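Local coordinates for ornithine carbamoyltransferase (Gloeobacter violaceus, PDB 3GD5), which probably catalyses the reversible transfer of the carbamoyl group from carbamoyl phosphate to ornithine, giving citrulline and phosphate in arginine biosynthesis, at residues G48-L53 and Y103-A108. Residues are numbered along the deposited sequence; the frame is centred on the assembly and turned at random.
Sequences GKVLGL and YVDGLA
Strands 50-55 and 106-110 are the two central, parallel neighbours of the four-stranded sheet in the carbamoyl-phosphate-binding domain, and this contact covers the place where they come together. Backbone hydrogen bonds join them through Gly-52, whose N reaches Gly-106 O at 2.8 Å in an almost straight bond (178°), while its O accepts from Ala-108 N nearly along the C=O axis. Glycine suits position 52 because a CB there would press against Leu-107 CD2.

Ahead of the regular pairing, Asp-105 grips Val-50 at both backbone polar groups: its N donates to Val-50 O at 2.8 Å, and its OD2 takes Val-50 N at 2.6 Å through the anti lone pair. CG lies beside its own backbone N (chi1 -48°), so the carboxylate substitutes for a main-chain acceptor. An alanine here would remove the carboxylate that accepts from Val-50 N, which would probably loosen the start of the pairing.

Apolar contacts line both faces. Val-50 and Val-104 cross at about a right angle, CG1 to CG1 at 3.8 Å, on the face shared with Leu-107. On the other, beneath helix 60-72, small Ala-108 leaves room for two leucines: its CB meets Leu-53 CD2 at 3.7 Å and Leu-51 CD2 at 4.0 Å.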
loop_
_atom_site.group_PDB
_atom_site.type_symbol
_atom_site.label_atom_id
_atom_site.label_comp_id
_atom_site.label_asym_id
_atom_site.label_seq_id
_atom_site.Cartn_x
_atom_site.Cartn_y
_atom_site.Cartn_z
ATOM N N GLY A 48 11.617 14.764 35.871
ATOM C CA GLY A 48 12.674 13.781 35.744
ATOM C C GLY A 48 12.172 12.443 35.252
ATOM O O GLY A 48 12.966 11.537 35.009
ATOM N N LYS A 49 10.857 12.305 35.101
ATOM C CA LYS A 49 10.295 11.041 34.631
ATOM C C LYS A 49 9.742 11.107 33.207
ATOM O O LYS A 49 9.317 12.163 32.726
ATOM C CB LYS A 49 9.213 10.555 35.594
ATOM C CG LYS A 49 9.753 10.250 36.977
ATOM C CD LYS A 49 8.630 10.076 37.984
ATOM C CE LYS A 49 9.166 10.096 39.410
ATOM N NZ LYS A 49 10.172 9.022 39.627
ATOM N N VAL A 50 9.754 9.959 32.541
ATOM C CA VAL A 50 9.276 9.864 31.168
ATOM C C VAL A 50 8.201 8.800 31.052
ATOM O O VAL A 50 8.357 7.677 31.533
ATOM C CB VAL A 50 10.430 9.504 30.192
ATOM C CG1 VAL A 50 9.905 9.436 28.749
ATOM C CG2 VAL A 50 11.567 10.527 30.326
ATOM N N LEU A 51 7.114 9.167 30.392
ATOM C CA LEU A 51 6.004 8.258 30.179
ATOM C C LEU A 51 6.060 7.827 28.719
ATOM O O LEU A 51 6.169 8.662 27.816
ATOM C CB LEU A 51 4.698 8.990 30.450
ATOM C CG LEU A 51 3.350 8.279 30.574
ATOM C CD1 LEU A 51 2.382 9.055 29.725
ATOM C CD2 LEU A 51 3.398 6.824 30.160
ATOM N N GLY A 52 5.996 6.523 28.487
ATOM C CA GLY A 52 6.021 6.026 27.129
ATOM C C GLY A 52 4.611 5.648 26.732
ATOM O O GLY A 52 3.859 5.101 27.548
ATOM N N LEU A 53 4.248 5.953 25.490
ATOM C CA LEU A 53 2.926 5.642 24.973
ATOM C C LEU A 53 3.067 4.575 23.891
ATOM O O LEU A 53 3.651 4.836 22.842
ATOM C CB LEU A 53 2.293 6.886 24.353
ATOM C CG LEU A 53 2.296 8.164 25.189
ATOM C CD1 LEU A 53 1.846 9.325 24.314
ATOM C CD2 LEU A 53 1.376 8.003 26.394
ATOM N N TYR A 103 14.395 2.357 30.013
ATOM C CA TYR A 103 14.468 3.732 29.519
ATOM C C TYR A 103 13.441 4.706 30.095
ATOM O O TYR A 103 13.787 5.832 30.454
ATOM C CB TYR A 103 14.346 3.772 27.986
ATOM C CG TYR A 103 15.349 2.944 27.208
ATOM C CD1 TYR A 103 16.697 2.873 27.590
ATOM C CD2 TYR A 103 14.957 2.265 26.052
ATOM C CE1 TYR A 103 17.632 2.144 26.827
ATOM C CE2 TYR A 103 15.873 1.539 25.289
ATOM C CZ TYR A 103 17.208 1.481 25.675
ATOM O OH TYR A 103 18.103 0.783 24.884
ATOM N N VAL A 104 12.179 4.294 30.157
ATOM C CA VAL A 104 11.132 5.164 30.672
ATOM C C VAL A 104 10.661 4.766 32.074
ATOM O O VAL A 104 11.072 3.742 32.611
ATOM C CB VAL A 104 9.912 5.206 29.700
ATOM C CG1 VAL A 104 10.360 5.689 28.324
ATOM C CG2 VAL A 104 9.275 3.845 29.590
ATOM N N ASP A 105 9.774 5.570 32.648
ATOM C CA ASP A 105 9.273 5.324 33.999
ATOM C C ASP A 105 7.817 4.891 34.078
ATOM O O ASP A 105 7.290 4.654 35.163
ATOM C CB ASP A 105 9.468 6.588 34.813
ATOM C CG ASP A 105 10.856 7.146 34.659
ATOM O OD1 ASP A 105 11.779 6.604 35.292
ATOM O OD2 ASP A 105 11.031 8.108 33.883
ATOM N N GLY A 106 7.163 4.786 32.929
ATOM C CA GLY A 106 5.774 4.381 32.924
ATOM C C GLY A 106 5.283 4.132 31.517
ATOM O O GLY A 106 5.819 4.689 30.561
ATOM N N LEU A 107 4.266 3.288 31.387
ATOM C CA LEU A 107 3.722 2.976 30.079
ATOM C C LEU A 107 2.208 3.067 30.043
ATOM O O LEU A 107 1.515 2.447 30.846
ATOM C CB LEU A 107 4.145 1.569 29.644
ATOM C CG LEU A 107 5.643 1.301 29.471
ATOM C CD1 LEU A 107 5.858 -0.181 29.174
ATOM C CD2 LEU A 107 6.202 2.170 28.347
ATOM N N ALA A 108 1.705 3.870 29.119
ATOM C CA ALA A 108 0.278 4.009 28.911
ATOM C C ALA A 108 0.136 3.249 27.601
ATOM O O ALA A 108 0.691 3.675 26.577
ATOM C CB ALA A 108 -0.090 5.463 28.725
#